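Local coordinates for protein endonuclease and methylase LlaGI (Lactococcus lactis, PDB 5FFJ) that belongs to the Type ISP restriction-modification enzymes, which cleave and methylate DNA; this nuclease-deleted form keeps a helicase-like ATPase, a probable adenine methyltransferase and a specificity domain, at residues V703-I713 / I968-I979; N989-I997 / I1019-D1027. One frame throughout, in Å; residues are numbered along the deposited sequence.

Contact 1 of 2, residues V703-I713 / I968-I979; sequences VFTPIEVVDFI and IFGSGSRTSIAI. With nucleotides of chain B.
S973 OG is gripped by three groups: it accepts from T975 OG1 (2.9 Å) and, closing an ST turn, from T975 N, and it donates to the sugar O4' of DA11 of chain B at 3.2 Å. This turn lies on the DNA-facing loop of the Rossmann-like methyltransferase fold, just ahead of strand 977-984, and the next backbone nitrogen, R974 N, binds OP1 of DG12 of chain B at 2.6 Å. The adenine of DA11 is unstacked from that guanine, consistent with a flipped-out base. V703 lays CG1 and CG2 over one face of the adenine, while the F969 ring stands nearly perpendicular to the base and receives its C2 over the ring centre, 3.7 Å above the plane. I968 CG2 backs the opposite face of F969, and the ring also touches N854 and Y857 of the NPPY motif characteristic of amino-methyltransferases. T705 OG1 bonds to N854 ND2. R974, bent at chi2 and chi3, runs along the guanine of DG12 with CD by C4 and its guanidinium over N2. With an alanine at R974 the backbone bond to OP1 could remain, but that guanine face would probably lose its cationic cover and the base could shift. P706, at the N-cap position of helix 707-725, crosses F969 at about a right angle, CD 3.7 Å from F969 CD1. Farther along, V709 CG2 meets I968 CG2, and I979 CD1 meets F712 CD2 at 3.8 Å and V709 CG1 at 4.0 Å, while I979 CG2 meets I713 CG2.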
loop_
_atom_site.group_PDB
_atom_site.type_symbol
_atom_site.label_atom_id
_atom_site.label_comp_id
_atom_site.label_asym_id
_atom_site.label_seq_id
_atom_site.Cartn_x
_atom_site.Cartn_y
_atom_site.Cartn_z
ATOM N N VAL A 703 5.658 -8.639 2.031
ATOM C CA VAL A 703 5.482 -8.739 3.477
ATOM C C VAL A 703 6.575 -9.624 4.064
ATOM O O VAL A 703 6.739 -10.773 3.654
ATOM C CB VAL A 703 4.108 -9.324 3.869
ATOM C CG1 VAL A 703 3.800 -9.003 5.327
ATOM C CG2 VAL A 703 3.002 -8.796 2.963
ATOM N N PHE A 704 7.321 -9.084 5.020
ATOM C CA PHE A 704 8.373 -9.842 5.684
ATOM C C PHE A 704 7.783 -10.717 6.786
ATOM O O PHE A 704 7.183 -10.216 7.736
ATOM C CB PHE A 704 9.431 -8.901 6.260
ATOM C CG PHE A 704 10.401 -9.577 7.185
ATOM C CD1 PHE A 704 11.407 -10.387 6.682
ATOM C CD2 PHE A 704 10.308 -9.403 8.556
ATOM C CE1 PHE A 704 12.301 -11.013 7.532
ATOM C CE2 PHE A 704 11.200 -10.027 9.410
ATOM C CZ PHE A 704 12.198 -10.832 8.897
ATOM N N THR A 705 7.959 -12.028 6.651
ATOM C CA THR A 705 7.407 -12.976 7.612
ATOM C C THR A 705 8.333 -13.141 8.819
ATOM O O THR A 705 9.519 -13.426 8.648
ATOM C CB THR A 705 7.183 -14.353 6.964
ATOM O OG1 THR A 705 6.496 -14.194 5.715
ATOM C CG2 THR A 705 6.367 -15.249 7.888
ATOM N N PRO A 706 7.798 -12.956 10.042
ATOM C CA PRO A 706 8.586 -13.161 11.265
ATOM C C PRO A 706 9.277 -14.523 11.327
ATOM O O PRO A 706 8.649 -15.552 11.077
ATOM C CB PRO A 706 7.541 -13.034 12.377
ATOM C CG PRO A 706 6.524 -12.110 11.818
ATOM C CD PRO A 706 6.464 -12.400 10.344
ATOM N N ILE A 707 10.563 -14.512 11.665
ATOM C CA ILE A 707 11.365 -15.730 11.751
ATOM C C ILE A 707 10.838 -16.692 12.818
ATOM O O ILE A 707 10.913 -17.909 12.654
ATOM C CB ILE A 707 12.841 -15.386 12.053
ATOM C CG1 ILE A 707 13.492 -14.750 10.823
ATOM C CG2 ILE A 707 13.629 -16.630 12.456
ATOM C CD1 ILE A 707 14.570 -13.739 11.152
ATOM N N GLU A 708 10.321 -16.145 13.913
ATOM C CA GLU A 708 9.783 -16.968 14.990
ATOM C C GLU A 708 8.572 -17.764 14.505
ATOM O O GLU A 708 8.271 -18.836 15.031
ATOM C CB GLU A 708 9.391 -16.110 16.196
ATOM C CG GLU A 708 10.520 -15.264 16.774
ATOM C CD GLU A 708 10.682 -13.929 16.069
ATOM O OE1 GLU A 708 10.224 -13.802 14.914
ATOM O OE2 GLU A 708 11.263 -13.004 16.675
ATOM N N VAL A 709 7.881 -17.228 13.503
ATOM C CA VAL A 709 6.723 -17.893 12.915
ATOM C C VAL A 709 7.166 -18.974 11.932
ATOM O O VAL A 709 6.711 -20.116 12.002
ATOM C CB VAL A 709 5.813 -16.881 12.186
ATOM C CG1 VAL A 709 4.745 -17.595 11.356
ATOM C CG2 VAL A 709 5.172 -15.930 13.185
ATOM N N VAL A 710 8.044 -18.587 11.011
ATOM C CA VAL A 710 8.545 -19.483 9.974
ATOM C C VAL A 710 9.170 -20.730 10.593
ATOM O O VAL A 710 8.877 -21.850 10.177
ATOM C CB VAL A 710 9.582 -18.766 9.075
ATOM C CG1 VAL A 710 10.170 -19.721 8.036
ATOM C CG2 VAL A 710 8.951 -17.562 8.382
ATOM N N ASP A 711 10.022 -20.527 11.592
ATOM C CA ASP A 711 10.680 -21.630 12.281
ATOM C C ASP A 711 9.670 -22.547 12.960
ATOM O O ASP A 711 9.874 -23.759 13.034
ATOM C CB ASP A 711 11.672 -21.100 13.323
ATOM C CG ASP A 711 13.012 -20.723 12.718
ATOM O OD1 ASP A 711 13.071 -20.468 11.497
ATOM O OD2 ASP A 711 14.009 -20.680 13.470
ATOM N N PHE A 712 8.580 -21.966 13.452
ATOM C CA PHE A 712 7.618 -22.722 14.244
ATOM C C PHE A 712 6.969 -23.850 13.447
ATOM O O PHE A 712 6.818 -24.961 13.958
ATOM C CB PHE A 712 6.528 -21.803 14.803
ATOM C CG PHE A 712 5.511 -22.523 15.645
ATOM C CD1 PHE A 712 5.726 -22.720 16.999
ATOM C CD2 PHE A 712 4.345 -23.011 15.080
ATOM C CE1 PHE A 712 4.793 -23.386 17.775
ATOM C CE2 PHE A 712 3.411 -23.677 15.849
ATOM C CZ PHE A 712 3.635 -23.865 17.198
ATOM N N ILE A 713 6.582 -23.573 12.204
ATOM C CA ILE A 713 5.879 -24.575 11.409
ATOM C C ILE A 713 6.842 -25.603 10.824
ATOM O O ILE A 713 6.455 -26.740 10.576
ATOM C CB ILE A 713 5.053 -23.944 10.262
ATOM C CG1 ILE A 713 5.944 -23.218 9.251
ATOM C CG2 ILE A 713 4.021 -22.991 10.826
ATOM C CD1 ILE A 713 5.241 -22.953 7.938
ATOM N N ILE A 968 0.865 -9.906 14.307
ATOM C CA ILE A 968 2.012 -10.765 14.005
ATOM C C ILE A 968 2.936 -10.204 12.921
ATOM O O ILE A 968 4.155 -10.351 13.006
ATOM C CB ILE A 968 1.546 -12.170 13.563
ATOM C CG1 ILE A 968 0.937 -12.923 14.749
ATOM C CG2 ILE A 968 2.710 -12.965 12.962
ATOM C CD1 ILE A 968 1.949 -13.385 15.781
ATOM N N PHE A 969 2.353 -9.598 11.892
ATOM C CA PHE A 969 3.131 -8.965 10.833
ATOM C C PHE A 969 3.229 -7.454 11.046
ATOM O O PHE A 969 3.566 -6.711 10.123
ATOM C CB PHE A 969 2.514 -9.283 9.467
ATOM C CG PHE A 969 2.390 -10.758 9.193
ATOM C CD1 PHE A 969 3.407 -11.445 8.550
ATOM C CD2 PHE A 969 1.266 -11.461 9.595
ATOM C CE1 PHE A 969 3.300 -12.803 8.304
ATOM C CE2 PHE A 969 1.154 -12.819 9.353
ATOM C CZ PHE A 969 2.172 -13.491 8.706
ATOM N N GLY A 970 2.945 -7.010 12.271
ATOM C CA GLY A 970 3.016 -5.600 12.618
ATOM C C GLY A 970 2.196 -4.736 11.684
ATOM O O GLY A 970 0.983 -4.899 11.570
ATOM N N SER A 971 2.871 -3.820 10.997
ATOM C CA SER A 971 2.212 -2.917 10.064
ATOM C C SER A 971 1.923 -3.600 8.727
ATOM O O SER A 971 1.438 -2.968 7.790
ATOM C CB SER A 971 3.075 -1.674 9.842
ATOM O OG SER A 971 4.431 -2.034 9.630
ATOM N N GLY A 972 2.213 -4.895 8.646
ATOM C CA GLY A 972 2.047 -5.636 7.409
ATOM C C GLY A 972 0.618 -6.078 7.158
ATOM O O GLY A 972 0.150 -6.063 6.020
ATOM N N SER A 973 -0.074 -6.474 8.223
ATOM C CA SER A 973 -1.435 -6.984 8.101
ATOM C C SER A 973 -2.274 -6.675 9.334
ATOM O O SER A 973 -1.779 -6.694 10.463
ATOM C CB SER A 973 -1.416 -8.492 7.856
ATOM O OG SER A 973 -2.718 -9.041 7.959
ATOM N N ARG A 974 -3.554 -6.406 9.098
ATOM C CA ARG A 974 -4.488 -6.041 10.155
ATOM C C ARG A 974 -5.409 -7.207 10.505
ATOM O O ARG A 974 -6.145 -7.154 11.490
ATOM C CB ARG A 974 -5.318 -4.826 9.724
ATOM C CG ARG A 974 -5.628 -3.856 10.848
ATOM C CD ARG A 974 -5.351 -2.420 10.440
ATOM N NE ARG A 974 -6.389 -1.857 9.578
ATOM C CZ ARG A 974 -7.520 -1.314 10.021
ATOM N NH1 ARG A 974 -7.777 -1.266 11.322
ATOM N NH2 ARG A 974 -8.401 -0.822 9.162
ATOM N N THR A 975 -5.359 -8.259 9.693
ATOM C CA THR A 975 -6.270 -9.389 9.840
ATOM C C THR A 975 -5.907 -10.290 11.011
ATOM O O THR A 975 -4.771 -10.287 11.484
ATOM C CB THR A 975 -6.290 -10.257 8.573
ATOM O OG1 THR A 975 -4.989 -10.817 8.357
ATOM C CG2 THR A 975 -6.695 -9.433 7.362
ATOM N N SER A 976 -6.882 -11.065 11.474
ATOM C CA SER A 976 -6.617 -12.112 12.446
ATOM C C SER A 976 -5.642 -13.103 11.824
ATOM O O SER A 976 -5.828 -13.518 10.680
ATOM C CB SER A 976 -7.912 -12.817 12.861
ATOM O OG SER A 976 -7.689 -13.694 13.953
ATOM N N ILE A 977 -4.600 -13.466 12.568
ATOM C CA ILE A 977 -3.590 -14.400 12.078
ATOM C C ILE A 977 -3.687 -15.737 12.806
ATOM O O ILE A 977 -3.991 -15.789 13.999
ATOM C CB ILE A 977 -2.168 -13.827 12.246
ATOM C CG1 ILE A 977 -2.019 -12.524 11.455
ATOM C CG2 ILE A 977 -1.117 -14.837 11.803
ATOM C CD1 ILE A 977 -2.275 -12.659 9.958
ATOM N N ALA A 978 -3.419 -16.815 12.078
ATOM C CA ALA A 978 -3.439 -18.151 12.652
ATOM C C ALA A 978 -2.490 -19.065 11.895
ATOM O O ALA A 978 -2.363 -18.967 10.674
ATOM C CB ALA A 978 -4.849 -18.720 12.633
ATOM N N ILE A 979 -1.819 -19.944 12.630
ATOM C CA ILE A 979 -0.984 -20.965 12.019
ATOM C C ILE A 979 -1.782 -22.255 11.902
ATOM O O ILE A 979 -2.329 -22.751 12.889
ATOM C CB ILE A 979 0.305 -21.213 12.823
ATOM C CG1 ILE A 979 1.269 -20.039 12.636
ATOM C CG2 ILE A 979 0.972 -22.511 12.372
ATOM C CD1 ILE A 979 2.496 -20.086 13.528
ATOM P P DG B 12 -3.974 -4.737 5.933
ATOM O OP1 DG B 12 -4.621 -5.658 6.892
ATOM O OP2 DG B 12 -4.800 -3.840 5.092
ATOM O "O5'" DG B 12 -2.960 -3.849 6.794
ATOM C "C5'" DG B 12 -2.026 -3.001 6.139
ATOM C "C4'" DG B 12 -2.675 -1.700 5.723
ATOM O "O4'" DG B 12 -3.384 -1.139 6.857
ATOM C "C3'" DG B 12 -1.705 -0.617 5.293
ATOM O "O3'" DG B 12 -2.347 0.306 4.397
ATOM C "C2'" DG B 12 -1.315 0.004 6.631
ATOM C "C1'" DG B 12 -2.607 -0.108 7.450
ATOM N N9 DG B 12 -2.412 -0.424 8.874
ATOM C C8 DG B 12 -1.406 -1.171 9.447
ATOM N N7 DG B 12 -1.510 -1.275 10.748
ATOM C C5 DG B 12 -2.658 -0.554 11.056
ATOM C C6 DG B 12 -3.279 -0.310 12.307
ATOM O O6 DG B 12 -2.926 -0.695 13.430
ATOM N N1 DG B 12 -4.426 0.469 12.167
ATOM C C2 DG B 12 -4.906 0.950 10.973
ATOM N N2 DG B 12 -6.025 1.680 11.030
ATOM N N3 DG B 12 -4.335 0.728 9.800
ATOM C C4 DG B 12 -3.221 -0.025 9.914
ATOM P P DA B 11 -7.500 -7.761 2.628
ATOM O OP1 DA B 11 -7.078 -6.851 1.540
ATOM O OP2 DA B 11 -7.716 -9.200 2.344
ATOM O "O5'" DA B 11 -6.442 -7.626 3.823
ATOM C "C5'" DA B 11 -5.241 -8.385 3.805
ATOM C "C4'" DA B 11 -4.166 -7.708 4.633
ATOM O "O4'" DA B 11 -3.058 -8.625 4.845
ATOM C "C3'" DA B 11 -3.539 -6.483 3.985
ATOM O "O3'" DA B 11 -3.008 -5.590 4.971
ATOM C "C2'" DA B 11 -2.445 -7.124 3.145
ATOM C "C1'" DA B 11 -1.922 -8.179 4.115
ATOM N N9 DA B 11 -1.289 -9.343 3.498
ATOM C C8 DA B 11 -1.449 -9.809 2.222
ATOM N N7 DA B 11 -0.758 -10.896 1.966
ATOM C C5 DA B 11 -0.110 -11.166 3.160
ATOM C C6 DA B 11 0.779 -12.187 3.549
ATOM N N6 DA B 11 1.179 -13.165 2.732
ATOM N N1 DA B 11 1.243 -12.163 4.815
ATOM C C2 DA B 11 0.842 -11.182 5.630
ATOM N N3 DA B 11 0.013 -10.173 5.376
ATOM C C4 DA B 11 -0.430 -10.223 4.113
#

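Contact 2 of 2, residues N989-I997 / I1019-D1027; sequences NHEVHYHDI and IDWENISPD
At the edge of the mixed methyltransferase sheet, the short strand 1022-1024 pairs antiparallel with strand 991-996. I1024 N donates to V992 O (3.2 Å), and Y994 and E1022 form a hydrogen-bonded pair in which Y994 N reaches E1022 O and E1022 N reaches Y994 O at 3.0 Å. Between these, H993 and N1023 make the non-hydrogen-bonded pair; their side chains run side by side, and N1023 OD1 lies at the imidazole edge, 3.3 Å from H993 CE1. With CG of Y994 anti to its backbone N (chi1 173°), the ring meets I1024 CD1 obliquely, 3.8 Å from CG, while Y994 OH bonds to N949 of strand 944-951. W1021 is sandwiched just before the short strand: H993 CB sits over one face toward the rim, I1019 CG2 over the centre of the opposite face, and NE1 is held by I1016 O. The H995 and I1019 side chains cross at about a right angle, I1019 CG2 3.7 Å from H995 ND1. Backbone bonds thus set the register, whereas chemistry divides the faces: V992, Y994 and I1024 make a buried, mostly apolar patch bordered by exposed E1022, and the opposite face mixes H993 and N1023 with aromatic packing on W1021 and Y946.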
loop_
_atom_site.group_PDB
_atom_site.type_symbol
_atom_site.label_atom_id
_atom_site.label_comp_id
_atom_site.label_asym_id
_atom_site.label_seq_id
_atom_site.Cartn_x
_atom_site.Cartn_y
_atom_site.Cartn_z
ATOM N N ASN A 989 -9.790 -41.624 11.161
ATOM C CA ASN A 989 -9.708 -40.715 12.298
ATOM C C ASN A 989 -9.764 -39.257 11.845
ATOM O O ASN A 989 -9.006 -38.841 10.966
ATOM C CB ASN A 989 -8.422 -40.977 13.090
ATOM C CG ASN A 989 -8.523 -40.549 14.547
ATOM O OD1 ASN A 989 -9.572 -40.094 15.006
ATOM N ND2 ASN A 989 -7.428 -40.707 15.284
ATOM N N HIS A 990 -10.672 -38.495 12.448
ATOM C CA HIS A 990 -10.840 -37.077 12.144
ATOM C C HIS A 990 -10.990 -36.281 13.432
ATOM O O HIS A 990 -11.971 -36.451 14.156
ATOM C CB HIS A 990 -12.064 -36.851 11.253
ATOM C CG HIS A 990 -11.939 -37.447 9.888
ATOM N ND1 HIS A 990 -10.723 -37.726 9.300
ATOM C CD2 HIS A 990 -12.882 -37.819 8.988
ATOM C CE1 HIS A 990 -10.922 -38.241 8.105
ATOM N NE2 HIS A 990 -12.223 -38.310 7.887
ATOM N N GLU A 991 -10.022 -35.414 13.718
ATOM C CA GLU A 991 -10.080 -34.592 14.922
ATOM C C GLU A 991 -9.381 -33.245 14.758
ATOM O O GLU A 991 -8.371 -33.126 14.060
ATOM C CB GLU A 991 -9.472 -35.344 16.107
ATOM C CG GLU A 991 -8.105 -35.954 15.837
ATOM C CD GLU A 991 -7.547 -36.667 17.055
ATOM O OE1 GLU A 991 -8.180 -36.587 18.130
ATOM O OE2 GLU A 991 -6.482 -37.308 16.941
ATOM N N VAL A 992 -9.940 -32.237 15.424
ATOM C CA VAL A 992 -9.411 -30.880 15.402
ATOM C C VAL A 992 -8.646 -30.600 16.692
ATOM O O VAL A 992 -9.059 -31.030 17.771
ATOM C CB VAL A 992 -10.540 -29.839 15.243
ATOM C CG1 VAL A 992 -9.967 -28.436 15.095
ATOM C CG2 VAL A 992 -11.422 -30.182 14.051
ATOM N N HIS A 993 -7.535 -29.881 16.571
ATOM C CA HIS A 993 -6.744 -29.467 17.724
ATOM C C HIS A 993 -6.571 -27.953 17.691
ATOM O O HIS A 993 -5.957 -27.413 16.773
ATOM C CB HIS A 993 -5.387 -30.172 17.727
ATOM C CG HIS A 993 -5.485 -31.666 17.675
ATOM N ND1 HIS A 993 -6.134 -32.404 18.641
ATOM C CD2 HIS A 993 -5.018 -32.559 16.770
ATOM C CE1 HIS A 993 -6.064 -33.687 18.334
ATOM N NE2 HIS A 993 -5.391 -33.808 17.204
ATOM N N TYR A 994 -7.123 -27.271 18.691
ATOM C CA TYR A 994 -7.193 -25.816 18.672
ATOM C C TYR A 994 -6.611 -25.189 19.931
ATOM O O TYR A 994 -6.766 -25.718 21.034
ATOM C CB TYR A 994 -8.645 -25.369 18.494
ATOM C CG TYR A 994 -8.857 -23.880 18.637
ATOM C CD1 TYR A 994 -8.544 -23.006 17.602
ATOM C CD2 TYR A 994 -9.376 -23.347 19.809
ATOM C CE1 TYR A 994 -8.738 -21.642 17.735
ATOM C CE2 TYR A 994 -9.574 -21.989 19.950
ATOM C CZ TYR A 994 -9.255 -21.140 18.913
ATOM O OH TYR A 994 -9.452 -19.785 19.054
ATOM N N HIS A 995 -5.937 -24.057 19.752
ATOM C CA HIS A 995 -5.430 -23.285 20.875
ATOM C C HIS A 995 -5.500 -21.788 20.594
ATOM O O HIS A 995 -5.013 -21.311 19.567
ATOM C CB HIS A 995 -3.990 -23.680 21.200
ATOM C CG HIS A 995 -3.463 -23.045 22.448
ATOM N ND1 HIS A 995 -2.360 -22.218 22.455
ATOM C CD2 HIS A 995 -3.899 -23.102 23.729
ATOM C CE1 HIS A 995 -2.133 -21.802 23.689
ATOM N NE2 HIS A 995 -3.054 -22.322 24.481
ATOM N N ASP A 996 -6.120 -21.059 21.515
ATOM C CA ASP A 996 -6.124 -19.602 21.483
ATOM C C ASP A 996 -4.886 -19.108 22.222
ATOM O O ASP A 996 -4.671 -19.462 23.382
ATOM C CB ASP A 996 -7.402 -19.051 22.123
ATOM C CG ASP A 996 -7.582 -17.558 21.898
ATOM O OD1 ASP A 996 -6.575 -16.843 21.713
ATOM O OD2 ASP A 996 -8.743 -17.097 21.912
ATOM N N ILE A 997 -4.075 -18.295 21.554
ATOM C CA ILE A 997 -2.826 -17.816 22.142
ATOM C C ILE A 997 -3.075 -16.970 23.390
ATOM O O ILE A 997 -2.153 -16.719 24.168
ATOM C CB ILE A 997 -2.002 -16.990 21.127
ATOM C CG1 ILE A 997 -0.537 -16.910 21.565
ATOM C CG2 ILE A 997 -2.597 -15.591 20.953
ATOM C CD1 ILE A 997 0.401 -16.419 20.474
ATOM N N ILE A 1019 2.488 -27.461 22.664
ATOM C CA ILE A 1019 1.277 -26.684 22.921
ATOM C C ILE A 1019 0.202 -27.538 23.588
ATOM O O ILE A 1019 -0.020 -28.685 23.201
ATOM C CB ILE A 1019 0.696 -26.088 21.618
ATOM C CG1 ILE A 1019 1.681 -25.096 20.988
ATOM C CG2 ILE A 1019 -0.651 -25.410 21.881
ATOM C CD1 ILE A 1019 1.953 -23.853 21.823
ATOM N N ASP A 1020 -0.461 -26.967 24.589
ATOM C CA ASP A 1020 -1.619 -27.606 25.199
ATOM C C ASP A 1020 -2.821 -27.436 24.274
ATOM O O ASP A 1020 -3.430 -26.367 24.223
ATOM C CB ASP A 1020 -1.910 -27.010 26.579
ATOM C CG ASP A 1020 -2.935 -27.816 27.365
ATOM O OD1 ASP A 1020 -3.786 -28.487 26.742
ATOM O OD2 ASP A 1020 -2.889 -27.777 28.612
ATOM N N TRP A 1021 -3.155 -28.496 23.546
ATOM C CA TRP A 1021 -4.257 -28.454 22.590
ATOM C C TRP A 1021 -5.592 -28.754 23.255
ATOM O O TRP A 1021 -5.652 -29.462 24.260
ATOM C CB TRP A 1021 -4.022 -29.452 21.457
ATOM C CG TRP A 1021 -2.780 -29.191 20.685
ATOM C CD1 TRP A 1021 -1.638 -29.931 20.695
ATOM C CD2 TRP A 1021 -2.547 -28.102 19.785
ATOM N NE1 TRP A 1021 -0.705 -29.374 19.855
ATOM C CE2 TRP A 1021 -1.241 -28.250 19.283
ATOM C CE3 TRP A 1021 -3.318 -27.019 19.354
ATOM C CZ2 TRP A 1021 -0.687 -27.354 18.373
ATOM C CZ3 TRP A 1021 -2.768 -26.131 18.449
ATOM C CH2 TRP A 1021 -1.463 -26.304 17.969
ATOM N N GLU A 1022 -6.658 -28.201 22.682
ATOM C CA GLU A 1022 -8.015 -28.541 23.088
ATOM C C GLU A 1022 -8.663 -29.395 22.008
ATOM O O GLU A 1022 -8.682 -29.020 20.835
ATOM C CB GLU A 1022 -8.852 -27.284 23.334
ATOM C CG GLU A 1022 -10.225 -27.574 23.927
ATOM C CD GLU A 1022 -11.126 -26.359 23.949
ATOM O OE1 GLU A 1022 -12.351 -26.531 24.126
ATOM O OE2 GLU A 1022 -10.612 -25.231 23.792
ATOM N N ASN A 1023 -9.186 -30.549 22.407
ATOM C CA ASN A 1023 -9.888 -31.420 21.478
ATOM C C ASN A 1023 -11.258 -30.838 21.149
ATOM O O ASN A 1023 -12.062 -30.587 22.048
ATOM C CB ASN A 1023 -10.032 -32.827 22.063
ATOM C CG ASN A 1023 -9.705 -33.917 21.057
ATOM O OD1 ASN A 1023 -8.733 -33.818 20.307
ATOM N ND2 ASN A 1023 -10.522 -34.963 21.034
ATOM N N ILE A 1024 -11.513 -30.623 19.861
ATOM C CA ILE A 1024 -12.750 -29.991 19.412
ATOM C C ILE A 1024 -13.576 -30.924 18.533
ATOM O O ILE A 1024 -13.083 -31.462 17.541
ATOM C CB ILE A 1024 -12.451 -28.682 18.639
ATOM C CG1 ILE A 1024 -12.127 -27.562 19.635
ATOM C CG2 ILE A 1024 -13.636 -28.289 17.738
ATOM C CD1 ILE A 1024 -11.875 -26.206 19.008
ATOM N N SER A 1025 -14.838 -31.095 18.910
ATOM C CA SER A 1025 -15.797 -31.850 18.116
ATOM C C SER A 1025 -16.787 -30.888 17.460
ATOM O O SER A 1025 -17.713 -30.421 18.125
ATOM C CB SER A 1025 -16.544 -32.865 18.989
ATOM O OG SER A 1025 -17.267 -32.217 20.022
ATOM N N PRO A 1026 -16.589 -30.574 16.165
ATOM C CA PRO A 1026 -17.503 -29.643 15.487
ATOM C C PRO A 1026 -18.978 -30.031 15.603
ATOM O O PRO A 1026 -19.302 -31.217 15.634
ATOM C CB PRO A 1026 -17.045 -29.691 14.020
ATOM C CG PRO A 1026 -16.040 -30.795 13.931
ATOM C CD PRO A 1026 -15.470 -30.960 15.289
ATOM N N ASP A 1027 -19.850 -29.028 15.660
ATOM C CA ASP A 1027 -21.278 -29.245 15.882
ATOM C C ASP A 1027 -22.057 -29.302 14.567
ATOM O O ASP A 1027 -21.466 -29.332 13.486
ATOM C CB ASP A 1027 -21.842 -28.141 16.789
ATOM C CG ASP A 1027 -21.551 -26.740 16.271
ATOM O OD1 ASP A 1027 -21.127 -26.600 15.104
ATOM O OD2 ASP A 1027 -21.752 -25.773 17.037
#

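Contacts 1 and 2 sit on one mixed sheet of the methyltransferase fold, their centres 21 Å apart and their nearest atoms about 4 Å apart without touching. They come in series along the chain: contact 1 closes with strand 977-984, which is followed directly by strand 991-996 of contact 2. In the sheet these two strands are not neighbours, since strand 944-951 lies between them. Contact 1 joins helix 707-725 and the DNA-facing loop to the interior of the sheet, whereas contact 2 adds the strand at one edge; the nearest atom of contact 2 is about 14 Å from the bound nucleic acid. Of the two, only contact 1 touches the DNA, and contact 2 completes a border of the same sheet.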